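Side-chain contacts in coenzyme Q-binding protein COQ10 START domain-containing protein (Thermus thermophilus, PDB 2D4R), which is of unknown function but, as a putative member of the START-domain superfamily, probably binds or carries a lipid or similar hydrophobic ligand: residues Pro113-Gly116 with Gly117-Arg120; Lys121-Gln124 with Lys125-Glu129. All coordinates share one frame; numbering follows the deposited sequence.

Contact 1. Residues Pro113-Gly116 with Gly117-Arg120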
# COMPACT_ATOMS: atom_id res chain seq x y z
N PRO A 113 19.88 -3.02 -13.60
CA PRO A 113 21.17 -3.07 -14.31
C PRO A 113 21.20 -2.09 -15.50
O PRO A 113 20.30 -2.11 -16.33
CB PRO A 113 21.28 -4.54 -14.73
CG PRO A 113 20.45 -5.27 -13.74
CD PRO A 113 19.29 -4.36 -13.46
N ILE A 114 22.21 -1.22 -15.55
CA ILE A 114 22.45 -0.30 -16.67
C ILE A 114 21.52 0.92 -16.81
O ILE A 114 21.98 2.04 -17.07
CB ILE A 114 22.42 -1.02 -18.04
CG1 ILE A 114 23.53 -2.06 -18.12
CG2 ILE A 114 22.58 0.00 -19.17
CD1 ILE A 114 23.49 -2.86 -19.41
N PHE A 115 20.22 0.70 -16.66
CA PHE A 115 19.23 1.71 -17.03
C PHE A 115 18.58 2.42 -15.85
O PHE A 115 17.66 3.24 -16.03
CB PHE A 115 18.15 1.08 -17.91
CG PHE A 115 18.62 0.76 -19.30
CD1 PHE A 115 18.39 1.64 -20.34
CD2 PHE A 115 19.30 -0.43 -19.56
CE1 PHE A 115 18.84 1.35 -21.63
CE2 PHE A 115 19.75 -0.72 -20.85
CZ PHE A 115 19.52 0.16 -21.88
N GLY A 116 19.05 2.13 -14.64
CA GLY A 116 18.46 2.68 -13.43
C GLY A 116 18.43 4.19 -13.30
O GLY A 116 17.56 4.71 -12.61
N GLY A 117 19.35 4.90 -13.94
CA GLY A 117 19.34 6.36 -13.82
C GLY A 117 18.57 7.02 -14.96
O GLY A 117 17.95 8.07 -14.81
N LEU A 118 18.62 6.37 -16.11
CA LEU A 118 17.96 6.84 -17.31
C LEU A 118 16.44 6.77 -17.21
O LEU A 118 15.74 7.60 -17.79
CB LEU A 118 18.44 6.00 -18.49
CG LEU A 118 19.87 6.30 -18.93
CD1 LEU A 118 20.27 5.36 -20.06
CD2 LEU A 118 19.96 7.75 -19.39
N LEU A 119 15.94 5.78 -16.47
CA LEU A 119 14.50 5.55 -16.33
C LEU A 119 14.01 5.90 -14.94
O LEU A 119 12.94 5.46 -14.53
CB LEU A 119 14.16 4.08 -16.64
CG LEU A 119 14.41 3.67 -18.10
CD1 LEU A 119 14.37 2.17 -18.27
CD2 LEU A 119 13.39 4.35 -18.99
N ARG A 120 14.80 6.70 -14.23
CA ARG A 120 14.52 7.05 -12.84
C ARG A 120 13.18 7.76 -12.68
O ARG A 120 12.49 7.58 -11.67
CB ARG A 120 15.63 7.95 -12.29
CG ARG A 120 15.40 8.43 -10.88
CD ARG A 120 15.68 7.32 -9.89
NE ARG A 120 14.69 6.24 -9.97
CZ ARG A 120 14.73 5.13 -9.24
NH1 ARG A 120 13.78 4.21 -9.39
NH2 ARG A 120 15.70 4.94 -8.37
O HOH W 1 21.24 4.20 -16.09
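Phe115 meets the two leucines that follow it at the next bend of the chain, using a different part of its side chain for each. Its ring reaches Leu118 through one ortho carbon, CD1, which lies 4.2 Å from Leu118 CD1; the methyl comes in at a slant. Leu119 stays nearer the main chain, where its CD1 lies 4.0 Å from Phe115 CB. Phe115 touches each leucine only lightly, on an exposed surface, with its ring placed beside its backbone N and anti to the carbonyl carbon (chi1 -72°). A backbone bond closes the same bend: Leu119 N donates to Phe115 O over 3.1 Å, with the N-H bent to 146°. The CB atoms of Leu118 and Leu119 also lie near this oxygen, that of Leu119 at 3.7 Å. This segment belongs to the connection between strand 100-109 and the long C-terminal helix of the Bet v 1-like fold; Gly117 to Arg120 form a type I turn, and Leu119 occupies the N-cap of helix 120-144. Arg120, the first helical residue, carries CG anti to its own nitrogen (chi1 177°), and the bends at chi2 and chi3 bring one face of its guanidinium over Gly116 O, 4.1 Å from the plane and offset toward the rim. Closer in, Arg120 CB lies 3.8 Å from Gly116 O. A water molecule bridges Gly117 N, from which it accepts at 2.9 Å, and Ile114 O, to which it donates.

Contact 2. Residues Lys121-Gln124 with Lys125-Glu129; sequences KLVQ and KLMQE
Gln124 and Gln128, one helical turn apart, meet through Gln124 O and the backbone and aliphatic part of Gln128; no group of the opposite segment stacks on a face of either amide. Both amide ends bond to other parts of the chain instead: Gln124 NE2 donates to Glu3 O and its OE1 has a weak bond with Tyr108 OH, whereas Gln128 OE1 accepts from Arg5 N. In Gln124, CG anti to the nitrogen (chi1 -180°) and a bend at chi2 carry the amide to these partners. Along the backbone, Gln128 N donates to Gln124 O, the last of four i to i+4 bonds, each 2.9 Å from N to O, that join Lys121-Gln124 to Lys125-Gln128. On another side of the helix Leu126 CD1 brushes Leu122 CG at 4.4 Å, and its CG packs 3.6 Å from Leu122 O. Met127, present as selenomethionine, is buried: its CG rests 3.4 Å from Val123 O, and it and Val123 both touch Tyr108. The carboxylate of Glu129 forms a long salt bridge with the ammonium of Lys125, 3.7 Å from NZ to OE1. These i to i+4 pairs belong to the C-terminal helix that packs against the curved antiparallel sheet in the helix-grip fold of START and Bet v 1-like proteins, here through side chains that touch strands 3-10 and 100-109.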
# COMPACT_ATOMS: atom_id res chain seq x y z
N LYS A 121 12.83 8.58 -13.66
CA LYS A 121 11.61 9.36 -13.56
C LYS A 121 10.37 8.54 -13.93
O LYS A 121 9.32 8.67 -13.31
CB LYS A 121 11.71 10.60 -14.45
CG LYS A 121 10.47 11.46 -14.41
CD LYS A 121 10.79 12.89 -14.07
CE LYS A 121 11.15 13.71 -15.29
NZ LYS A 121 11.82 14.99 -14.89
N LEU A 122 10.50 7.68 -14.93
CA LEU A 122 9.43 6.76 -15.28
C LEU A 122 9.12 5.83 -14.11
O LEU A 122 7.96 5.67 -13.73
CB LEU A 122 9.83 5.94 -16.51
CG LEU A 122 8.78 4.93 -16.98
CD1 LEU A 122 7.42 5.61 -17.15
CD2 LEU A 122 9.25 4.29 -18.27
N VAL A 123 10.15 5.20 -13.54
CA VAL A 123 9.99 4.40 -12.33
C VAL A 123 9.23 5.19 -11.27
O VAL A 123 8.32 4.67 -10.62
CB VAL A 123 11.35 3.99 -11.71
CG1 VAL A 123 11.15 3.51 -10.29
CG2 VAL A 123 11.98 2.88 -12.55
N GLN A 124 9.64 6.44 -11.09
CA GLN A 124 9.02 7.30 -10.09
C GLN A 124 7.52 7.38 -10.34
O GLN A 124 6.72 7.14 -9.44
CB GLN A 124 9.62 8.69 -10.15
CG GLN A 124 9.04 9.66 -9.15
CD GLN A 124 9.62 9.48 -7.77
OE1 GLN A 124 10.84 9.48 -7.60
NE2 GLN A 124 8.76 9.32 -6.77
N LYS A 125 7.14 7.72 -11.57
CA LYS A 125 5.74 7.88 -11.92
C LYS A 125 4.96 6.58 -11.75
O LYS A 125 3.87 6.58 -11.19
CB LYS A 125 5.59 8.39 -13.37
CG LYS A 125 4.15 8.78 -13.73
CD LYS A 125 3.64 9.94 -12.87
CE LYS A 125 2.13 10.15 -12.99
NZ LYS A 125 1.70 11.50 -12.51
N LEU A 126 5.51 5.47 -12.22
CA LEU A 126 4.91 4.17 -11.95
C LEU A 126 4.65 3.93 -10.44
O LEU A 126 3.59 3.44 -10.07
CB LEU A 126 5.79 3.04 -12.52
CG LEU A 126 5.74 2.82 -14.04
CD1 LEU A 126 6.88 1.91 -14.48
CD2 LEU A 126 4.39 2.21 -14.43
N MSE A 127 5.59 4.29 -9.58
CA MSE A 127 5.40 4.10 -8.15
C MSE A 127 4.38 5.10 -7.62
O MSE A 127 3.78 4.89 -6.56
CB MSE A 127 6.72 4.27 -7.38
CG MSE A 127 7.74 3.16 -7.61
SE MSE A 127 7.19 1.37 -7.02
CE MSE A 127 6.89 0.58 -8.72
N GLN A 128 4.18 6.18 -8.35
CA GLN A 128 3.17 7.15 -7.95
C GLN A 128 1.80 6.61 -8.30
O GLN A 128 0.86 6.75 -7.53
CB GLN A 128 3.38 8.50 -8.64
CG GLN A 128 4.22 9.48 -7.86
CD GLN A 128 3.50 9.99 -6.64
OE1 GLN A 128 4.12 10.41 -5.66
NE2 GLN A 128 2.18 9.96 -6.67
N GLU A 129 1.69 6.00 -9.47
CA GLU A 129 0.42 5.48 -9.91
C GLU A 129 0.03 4.33 -8.99
O GLU A 129 -1.13 4.22 -8.57
CB GLU A 129 0.53 4.99 -11.35
CG GLU A 129 0.81 6.11 -12.36
CD GLU A 129 -0.22 7.23 -12.32
OE1 GLU A 129 0.04 8.25 -11.65
OE2 GLU A 129 -1.29 7.09 -12.96

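Contact 1 leads straight into contact 2: Arg120 ends one and Lys121 starts the other, and their centres are 13 Å apart. Apart from that junction the two do not touch. Together they follow the chain from the surface connection after strand 100-109 into the first turns of helix 120-144; the contact centres lie about 24 Å and about 14 Å from the centre of the chain. Burial rises accordingly: no touching residue of contact 1 is buried, whereas contact 2 reaches inward with Met127. In Bet v 1-like relatives a ligand cavity typically lies between this helix and the sheet, but no ligand defines a site here.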